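Local coordinates for protein serine protease inhibitor (Schistosoma haematobium, PDB 3STO) that folds as a serpin and probably inhibits serine endopeptidases, at residues I46-L54 with Q66-K74; D317-D325 with P333-I341. One frame throughout, in Å; residues are numbered along the deposited sequence.

Contact 1. Residues I46-L54 with Q66-K74; sequences ILFTLGILL and QIGKTMRLK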
loop_
_atom_site.group_PDB
_atom_site.type_symbol
_atom_site.label_atom_id
_atom_site.label_comp_id
_atom_site.label_asym_id
_atom_site.label_seq_id
_atom_site.Cartn_x
_atom_site.Cartn_y
_atom_site.Cartn_z
ATOM N N ILE A 46 -5.427 -3.807 0.700
ATOM C CA ILE A 46 -6.861 -3.667 0.442
ATOM C C ILE A 46 -7.382 -5.021 0.002
ATOM O O ILE A 46 -8.426 -5.457 0.460
ATOM C CB ILE A 46 -7.193 -2.670 -0.709
ATOM C CG1 ILE A 46 -6.292 -1.432 -0.693
ATOM C CG2 ILE A 46 -8.664 -2.283 -0.681
ATOM C CD1 ILE A 46 -6.344 -0.644 0.595
ATOM N N LEU A 47 -6.634 -5.688 -0.879
ATOM C CA LEU A 47 -6.968 -7.046 -1.339
ATOM C C LEU A 47 -7.060 -8.088 -0.211
ATOM O O LEU A 47 -8.006 -8.853 -0.167
ATOM C CB LEU A 47 -5.983 -7.512 -2.417
ATOM C CG LEU A 47 -6.297 -8.825 -3.141
ATOM C CD1 LEU A 47 -5.842 -8.770 -4.574
ATOM C CD2 LEU A 47 -5.653 -9.998 -2.434
ATOM N N PHE A 48 -6.080 -8.121 0.692
ATOM C CA PHE A 48 -6.113 -9.050 1.822
ATOM C C PHE A 48 -7.273 -8.766 2.783
ATOM O O PHE A 48 -7.880 -9.679 3.302
ATOM C CB PHE A 48 -4.804 -8.998 2.629
ATOM C CG PHE A 48 -3.589 -9.454 1.864
ATOM C CD1 PHE A 48 -3.690 -9.876 0.543
ATOM C CD2 PHE A 48 -2.338 -9.474 2.469
ATOM C CE1 PHE A 48 -2.564 -10.298 -0.155
ATOM C CE2 PHE A 48 -1.210 -9.905 1.781
ATOM C CZ PHE A 48 -1.321 -10.311 0.474
ATOM N N THR A 49 -7.559 -7.494 3.043
ATOM C CA THR A 49 -8.604 -7.119 3.985
ATOM C C THR A 49 -9.992 -7.446 3.437
ATOM O O THR A 49 -10.791 -8.112 4.088
ATOM C CB THR A 49 -8.559 -5.644 4.262
ATOM O OG1 THR A 49 -7.313 -5.329 4.896
ATOM C CG2 THR A 49 -9.738 -5.248 5.146
ATOM N N LEU A 50 -10.260 -6.967 2.228
ATOM C CA LEU A 50 -11.427 -7.390 1.458
ATOM C C LEU A 50 -11.503 -8.906 1.303
ATOM O O LEU A 50 -12.539 -9.533 1.538
ATOM C CB LEU A 50 -11.346 -6.793 0.067
ATOM C CG LEU A 50 -12.698 -6.456 -0.499
ATOM C CD1 LEU A 50 -13.446 -5.696 0.580
ATOM C CD2 LEU A 50 -12.472 -5.623 -1.726
ATOM N N GLY A 51 -10.402 -9.495 0.873
ATOM C CA GLY A 51 -10.370 -10.911 0.627
ATOM C C GLY A 51 -10.681 -11.726 1.860
ATOM O O GLY A 51 -11.295 -12.785 1.774
ATOM N N ILE A 52 -10.258 -11.260 3.019
ATOM C CA ILE A 52 -10.457 -12.069 4.206
ATOM C C ILE A 52 -11.968 -12.357 4.465
ATOM O O ILE A 52 -12.341 -13.480 4.820
ATOM C CB ILE A 52 -9.740 -11.461 5.403
ATOM C CG1 ILE A 52 -9.333 -12.544 6.383
ATOM C CG2 ILE A 52 -10.580 -10.373 6.065
ATOM C CD1 ILE A 52 -8.322 -12.049 7.373
ATOM N N LEU A 53 -12.828 -11.365 4.229
ATOM C CA LEU A 53 -14.273 -11.502 4.442
ATOM C C LEU A 53 -14.898 -12.568 3.546
ATOM O O LEU A 53 -15.748 -13.328 3.972
ATOM C CB LEU A 53 -14.975 -10.160 4.258
ATOM C CG LEU A 53 -14.496 -9.091 5.252
ATOM C CD1 LEU A 53 -15.195 -7.778 5.011
ATOM C CD2 LEU A 53 -14.732 -9.555 6.679
ATOM N N LEU A 54 -14.451 -12.642 2.311
ATOM C CA LEU A 54 -14.877 -13.697 1.410
ATOM C C LEU A 54 -14.143 -15.036 1.646
ATOM O O LEU A 54 -14.729 -16.108 1.510
ATOM C CB LEU A 54 -14.658 -13.244 -0.039
ATOM C CG LEU A 54 -14.939 -14.274 -1.113
ATOM C CD1 LEU A 54 -16.399 -14.752 -0.989
ATOM C CD2 LEU A 54 -14.676 -13.684 -2.458
ATOM N N GLN A 66 -19.993 -9.759 -5.058
ATOM C CA GLN A 66 -19.411 -8.483 -5.468
ATOM C C GLN A 66 -17.901 -8.420 -5.221
ATOM O O GLN A 66 -17.141 -8.025 -6.095
ATOM C CB GLN A 66 -20.099 -7.338 -4.717
ATOM C CG GLN A 66 -21.458 -7.078 -5.287
ATOM C CD GLN A 66 -22.213 -6.029 -4.552
ATOM O OE1 GLN A 66 -21.777 -5.501 -3.498
ATOM N NE2 GLN A 66 -23.385 -5.712 -5.090
ATOM N N ILE A 67 -17.498 -8.820 -4.016
ATOM C CA ILE A 67 -16.113 -8.985 -3.663
ATOM C C ILE A 67 -15.365 -9.846 -4.677
ATOM O O ILE A 67 -14.330 -9.453 -5.167
ATOM C CB ILE A 67 -15.980 -9.554 -2.242
ATOM C CG1 ILE A 67 -16.535 -8.536 -1.237
ATOM C CG2 ILE A 67 -14.525 -9.886 -1.929
ATOM C CD1 ILE A 67 -16.335 -8.932 0.228
ATOM N N GLY A 68 -15.895 -11.011 -5.003
ATOM C CA GLY A 68 -15.243 -11.880 -5.958
ATOM C C GLY A 68 -15.115 -11.301 -7.357
ATOM O O GLY A 68 -14.091 -11.497 -8.029
ATOM N N LYS A 69 -16.147 -10.598 -7.817
ATOM C CA LYS A 69 -16.070 -9.943 -9.121
ATOM C C LYS A 69 -14.985 -8.849 -9.134
ATOM O O LYS A 69 -14.171 -8.753 -10.060
ATOM C CB LYS A 69 -17.438 -9.363 -9.523
ATOM C CG LYS A 69 -18.265 -10.243 -10.457
ATOM N N THR A 70 -14.990 -8.019 -8.102
ATOM C CA THR A 70 -14.072 -6.910 -8.028
ATOM C C THR A 70 -12.675 -7.474 -7.967
ATOM O O THR A 70 -11.726 -6.878 -8.461
ATOM C CB THR A 70 -14.320 -6.085 -6.778
ATOM O OG1 THR A 70 -15.615 -5.477 -6.865
ATOM C CG2 THR A 70 -13.270 -5.021 -6.645
HETATM N N MSE A 71 -12.574 -8.659 -7.384
HETATM C CA MSE A 71 -11.310 -9.367 -7.243
HETATM C C MSE A 71 -10.974 -10.088 -8.522
HETATM O O MSE A 71 -9.872 -10.626 -8.672
HETATM C CB MSE A 71 -11.376 -10.388 -6.099
HETATM C CG MSE A 71 -10.080 -10.575 -5.435
HETATM SE SE MSE A 71 -9.579 -8.843 -4.726
HETATM C CE MSE A 71 -10.839 -8.819 -3.241
ATOM N N ARG A 72 -11.945 -10.133 -9.430
ATOM C CA ARG A 72 -11.723 -10.709 -10.751
ATOM C C ARG A 72 -11.434 -12.223 -10.686
ATOM O O ARG A 72 -10.629 -12.723 -11.474
ATOM C CB ARG A 72 -10.558 -9.973 -11.425
ATOM C CG ARG A 72 -10.845 -9.372 -12.772
ATOM C CD ARG A 72 -11.598 -8.039 -12.766
ATOM N NE ARG A 72 -11.444 -7.191 -11.581
ATOM C CZ ARG A 72 -11.754 -5.886 -11.546
ATOM N NH1 ARG A 72 -12.182 -5.268 -12.637
ATOM N NH2 ARG A 72 -11.619 -5.180 -10.420
ATOM N N LEU A 73 -12.103 -12.933 -9.763
ATOM C CA LEU A 73 -11.937 -14.382 -9.587
ATOM C C LEU A 73 -12.540 -15.171 -10.748
ATOM O O LEU A 73 -13.488 -14.720 -11.372
ATOM C CB LEU A 73 -12.589 -14.855 -8.283
ATOM C CG LEU A 73 -12.129 -14.257 -6.952
ATOM C CD1 LEU A 73 -12.789 -14.945 -5.770
ATOM C CD2 LEU A 73 -10.628 -14.334 -6.821
ATOM N N LYS A 74 -11.992 -16.349 -11.033
ATOM C CA LYS A 74 -12.569 -17.253 -12.043
ATOM C C LYS A 74 -13.906 -17.824 -11.589
ATOM O O LYS A 74 -14.831 -17.994 -12.376
ATOM C CB LYS A 74 -11.631 -18.440 -12.341
ATOM C CG LYS A 74 -10.316 -18.066 -12.991
#
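Leu47 and Met71, the latter present as selenomethionine, meet at one end of a buried helix-helix interface in the helical part of the serpin fold, with Leu47 CG 3.6 Å from Met71 SE. Helices 46-54 and 66-70 run roughly antiparallel, their directions 141° apart, so Leu54 faces Ile67 at the other end. The Met71 chain is bent at chi2 and chi3, which turns its methyl along the first helix: SE stays on Leu47 while CE lies 3.9 Å from Leu50 CD2. The flexible, unbranched chain suits this bend, and the same methyl lies beside the backbone of Gly51.

Packing is tight around Ile67. Its CG2 branch sits between two leucines, 4.1 Å from Leu50 CG and 3.8 Å from Leu54 CD2. With CG of Leu54 anti to the backbone N (chi1 175°), CD2 of Leu54 also reaches the backbone N of Gly68 at 3.9 Å, so a leucine methyl rests against the main chain there. Leu73 CD1 completes the patch at 4.0 Å from Leu54 CD2, while Met89 of helix 82-101 touches both Leu54 and Met71.

The solvent side is very different. Arg72 leaves helical geometry at positive phi, in a Schellman motif with Leu73 N bonded back to Gly68 O. The turn sends Arg72 outward and Leu73 inward. Exposed Arg72 bends back so that its NH2 donates to Thr70 O at 2.6 Å, about 20° out of the carbonyl plane, giving a carbonyl of the last turn a partner.

No hydrogen bond links the two segments. What passes directly between them is therefore dispersion and the shape fit of branched aliphatic side chains with the unbranched Met71 chain, close but not strongly directional.

Contact 2. Residues D317-D325 with P333-I341; sequences DLFDPVKSD and PNLYVNEFI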
loop_
_atom_site.group_PDB
_atom_site.type_symbol
_atom_site.label_atom_id
_atom_site.label_comp_id
_atom_site.label_asym_id
_atom_site.label_seq_id
_atom_site.Cartn_x
_atom_site.Cartn_y
_atom_site.Cartn_z
ATOM N N ASP A 317 -22.786 -3.899 -1.460
ATOM C CA ASP A 317 -23.640 -4.466 -0.395
ATOM C C ASP A 317 -22.966 -4.513 0.957
ATOM O O ASP A 317 -23.636 -4.388 1.966
ATOM C CB ASP A 317 -24.104 -5.870 -0.725
ATOM C CG ASP A 317 -25.084 -5.906 -1.865
ATOM O OD1 ASP A 317 -25.285 -4.851 -2.535
ATOM O OD2 ASP A 317 -25.640 -7.014 -2.082
ATOM N N LEU A 318 -21.650 -4.742 0.970
ATOM C CA LEU A 318 -20.878 -4.790 2.212
ATOM C C LEU A 318 -21.131 -3.543 3.088
ATOM O O LEU A 318 -21.048 -3.599 4.318
ATOM C CB LEU A 318 -19.386 -4.825 1.880
ATOM C CG LEU A 318 -18.361 -5.754 2.517
ATOM C CD1 LEU A 318 -17.008 -5.098 2.448
ATOM C CD2 LEU A 318 -18.691 -6.173 3.941
ATOM N N PHE A 319 -21.408 -2.411 2.438
ATOM C CA PHE A 319 -21.403 -1.121 3.128
ATOM C C PHE A 319 -22.790 -0.601 3.430
ATOM O O PHE A 319 -22.966 0.534 3.824
ATOM C CB PHE A 319 -20.585 -0.090 2.333
ATOM C CG PHE A 319 -19.178 -0.553 2.025
ATOM C CD1 PHE A 319 -18.285 -0.814 3.058
ATOM C CD2 PHE A 319 -18.772 -0.755 0.716
ATOM C CE1 PHE A 319 -17.010 -1.254 2.788
ATOM C CE2 PHE A 319 -17.492 -1.198 0.424
ATOM C CZ PHE A 319 -16.601 -1.457 1.463
ATOM N N ASP A 320 -23.768 -1.471 3.286
ATOM C CA ASP A 320 -25.167 -1.074 3.335
ATOM C C ASP A 320 -25.972 -1.965 4.286
ATOM O O ASP A 320 -26.071 -3.179 4.093
ATOM C CB ASP A 320 -25.739 -1.108 1.918
ATOM C CG ASP A 320 -27.219 -0.795 1.872
ATOM O OD1 ASP A 320 -27.777 -0.357 2.901
ATOM O OD2 ASP A 320 -27.822 -0.991 0.796
ATOM N N PRO A 321 -26.540 -1.353 5.325
ATOM C CA PRO A 321 -27.375 -1.984 6.360
ATOM C C PRO A 321 -28.466 -2.898 5.794
ATOM O O PRO A 321 -28.732 -3.930 6.378
ATOM C CB PRO A 321 -28.035 -0.792 7.043
ATOM C CG PRO A 321 -27.096 0.333 6.816
ATOM C CD PRO A 321 -26.452 0.108 5.487
ATOM N N VAL A 322 -29.064 -2.537 4.664
ATOM C CA VAL A 322 -30.151 -3.328 4.111
ATOM C C VAL A 322 -29.650 -4.555 3.357
ATOM O O VAL A 322 -30.090 -5.679 3.604
ATOM C CB VAL A 322 -31.044 -2.496 3.149
ATOM C CG1 VAL A 322 -31.986 -3.409 2.406
ATOM C CG2 VAL A 322 -31.814 -1.439 3.909
ATOM N N LYS A 323 -28.727 -4.318 2.435
ATOM C CA LYS A 323 -28.279 -5.337 1.499
ATOM C C LYS A 323 -27.208 -6.271 2.092
ATOM O O LYS A 323 -27.033 -7.378 1.621
ATOM C CB LYS A 323 -27.740 -4.663 0.232
ATOM C CG LYS A 323 -28.637 -3.588 -0.383
ATOM N N SER A 324 -26.507 -5.823 3.123
ATOM C CA SER A 324 -25.357 -6.552 3.663
ATOM C C SER A 324 -25.667 -7.971 4.085
ATOM O O SER A 324 -26.540 -8.179 4.910
ATOM C CB SER A 324 -24.777 -5.820 4.874
ATOM O OG SER A 324 -23.536 -6.409 5.261
ATOM N N ASP A 325 -24.923 -8.931 3.538
ATOM C CA ASP A 325 -25.037 -10.328 3.927
ATOM C C ASP A 325 -23.717 -10.846 4.560
ATOM O O ASP A 325 -22.871 -11.438 3.873
ATOM C CB ASP A 325 -25.477 -11.213 2.724
ATOM C CG ASP A 325 -25.933 -12.646 3.153
ATOM O OD1 ASP A 325 -25.466 -13.165 4.190
ATOM O OD2 ASP A 325 -26.761 -13.263 2.441
ATOM N N PRO A 333 -28.672 -9.904 12.142
ATOM C CA PRO A 333 -28.652 -9.215 10.851
ATOM C C PRO A 333 -28.330 -7.735 11.065
ATOM O O PRO A 333 -28.219 -7.273 12.218
ATOM C CB PRO A 333 -30.080 -9.419 10.330
ATOM C CG PRO A 333 -30.902 -9.462 11.572
ATOM C CD PRO A 333 -30.042 -10.117 12.641
ATOM N N ASN A 334 -28.167 -7.005 9.968
ATOM C CA ASN A 334 -27.745 -5.613 10.050
ATOM C C ASN A 334 -26.255 -5.388 10.320
ATOM O O ASN A 334 -25.842 -4.245 10.419
ATOM C CB ASN A 334 -28.555 -4.849 11.102
ATOM C CG ASN A 334 -30.023 -4.788 10.773
ATOM O OD1 ASN A 334 -30.409 -4.692 9.600
ATOM N ND2 ASN A 334 -30.860 -4.846 11.806
ATOM N N LEU A 335 -25.461 -6.446 10.479
ATOM C CA LEU A 335 -24.017 -6.267 10.482
ATOM C C LEU A 335 -23.586 -5.808 9.098
ATOM O O LEU A 335 -23.854 -6.484 8.098
ATOM C CB LEU A 335 -23.258 -7.546 10.821
ATOM C CG LEU A 335 -21.743 -7.326 10.924
ATOM C CD1 LEU A 335 -21.374 -6.373 12.050
ATOM C CD2 LEU A 335 -21.025 -8.628 11.081
ATOM N N TYR A 336 -22.942 -4.649 9.046
ATOM C CA TYR A 336 -22.318 -4.193 7.810
ATOM C C TYR A 336 -21.085 -3.381 8.159
ATOM O O TYR A 336 -20.854 -3.047 9.330
ATOM C CB TYR A 336 -23.275 -3.344 6.987
ATOM C CG TYR A 336 -23.575 -2.024 7.651
ATOM C CD1 TYR A 336 -24.432 -1.958 8.755
ATOM C CD2 TYR A 336 -22.997 -0.837 7.180
ATOM C CE1 TYR A 336 -24.725 -0.755 9.355
ATOM C CE2 TYR A 336 -23.272 0.374 7.777
ATOM C CZ TYR A 336 -24.136 0.409 8.863
ATOM O OH TYR A 336 -24.409 1.611 9.454
ATOM N N VAL A 337 -20.286 -3.055 7.149
ATOM C CA VAL A 337 -19.047 -2.348 7.410
ATOM C C VAL A 337 -19.284 -0.840 7.384
ATOM O O VAL A 337 -19.743 -0.309 6.377
ATOM C CB VAL A 337 -17.951 -2.770 6.414
ATOM C CG1 VAL A 337 -16.733 -1.819 6.515
ATOM C CG2 VAL A 337 -17.545 -4.212 6.681
ATOM N N ASN A 338 -18.987 -0.151 8.486
ATOM C CA ASN A 338 -19.150 1.303 8.521
ATOM C C ASN A 338 -17.951 1.995 7.871
ATOM O O ASN A 338 -18.119 2.893 7.043
ATOM C CB ASN A 338 -19.286 1.806 9.957
ATOM C CG ASN A 338 -20.544 1.340 10.621
ATOM O OD1 ASN A 338 -20.592 0.243 11.199
ATOM N ND2 ASN A 338 -21.586 2.171 10.547
ATOM N N GLU A 339 -16.744 1.582 8.256
ATOM C CA GLU A 339 -15.517 2.209 7.749
ATOM C C GLU A 339 -14.465 1.171 7.344
ATOM O O GLU A 339 -14.326 0.113 7.961
ATOM C CB GLU A 339 -14.915 3.158 8.783
ATOM C CG GLU A 339 -15.920 4.043 9.486
ATOM C CD GLU A 339 -15.287 4.915 10.571
ATOM O OE1 GLU A 339 -14.173 5.448 10.347
ATOM O OE2 GLU A 339 -15.902 5.065 11.655
ATOM N N PHE A 340 -13.735 1.491 6.291
ATOM C CA PHE A 340 -12.725 0.620 5.765
ATOM C C PHE A 340 -11.549 1.578 5.525
ATOM O O PHE A 340 -11.554 2.415 4.625
ATOM C CB PHE A 340 -13.248 -0.052 4.497
ATOM C CG PHE A 340 -12.329 -1.100 3.910
ATOM C CD1 PHE A 340 -10.970 -1.005 4.024
ATOM C CD2 PHE A 340 -12.844 -2.184 3.227
ATOM C CE1 PHE A 340 -10.131 -1.954 3.460
ATOM C CE2 PHE A 340 -12.005 -3.140 2.663
ATOM C CZ PHE A 340 -10.639 -3.012 2.783
ATOM N N ILE A 341 -10.557 1.466 6.393
ATOM C CA ILE A 341 -9.532 2.474 6.515
ATOM C C ILE A 341 -8.177 1.837 6.354
ATOM O O ILE A 341 -7.896 0.828 7.002
ATOM C CB ILE A 341 -9.605 3.195 7.904
ATOM C CG1 ILE A 341 -10.896 4.008 8.027
ATOM C CG2 ILE A 341 -8.474 4.166 8.069
ATOM C CD1 ILE A 341 -11.212 4.400 9.457
HETATM O O HOH W 1 -21.109 2.107 5.439
HETATM O O HOH W 2 -25.563 -9.305 7.823
#
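An Asx turn in the loop 317-325 presents Pro321 to Tyr336, at the place where the chain leads into strand 339-348 of the serpin's central sheet. Asp320 OD1 makes the turn by accepting from Val322 N, which meets the carboxylate from above its plane. An aspartate suits this place because its short side chain can reach the backbone two residues on. Pro321 then lies over one face of the Tyr336 ring in a CH-pi contact, CG 3.7 Å from the ring centroid and 18° off the normal. Tyr336 has chi1 68°, with CG in the crowded position between backbone N and carbonyl carbon, and this rotation turns the ring back over the loop.

Next to the ring, the two backbones are joined directly: Val337 N donates to Leu318 O at 3.0 Å in an almost straight bond (175°). Further along, Ser324 OG probably donates to Leu335 O, although the position of that hydroxyl is less certain. Serine fits here, its small side chain packing against Tyr336 CB as well.

Beside the backbone bond, the valine forks between two hydrophobic neighbours. Val337 CG2 touches Leu318 CD2 at 3.6 Å, while CG1, placed anti to the backbone N, runs beside Phe319 and lies 3.8 Å from its CE1. Beta branching thus lets one residue serve both partners. Leu318 continues inward onto Leu50 and Leu53 of helix 43-55, and Phe319 packs on Val307 and Lys311 of helix 307-312. The far end of the Phe319 ring reaches the next aromatic, CZ being 4.2 Å from Phe340 CD2.

Water 1 lies between the backbones, 2.9 Å from Phe319 O, and may donate to it or to Val337 O, which itself meets the edge of the Phe319 ring, in the ring plane, 3.7 Å from CD1.

Overall arrangement
Followed from the N terminus, the chain passes first through contact 1, which closes the short connection between helices 43-55 and 61-70. Most of the molecule intervenes before contact 2 closes the loop that precedes strand 339-348. The two are in series, neither nested nor crossed, yet in space their centres are about 15 Å apart and they touch. Gln66 OE1 probably accepts a hydrogen bond from Asp317 N, 2.8 Å away, and Phe340 packs on Thr49 and Leu50. Helix 43-55 thereby has helix 61-70 on one flank and meets strand 339-348 on another, so the two contacts together join the helical part of the serpin to its central sheet.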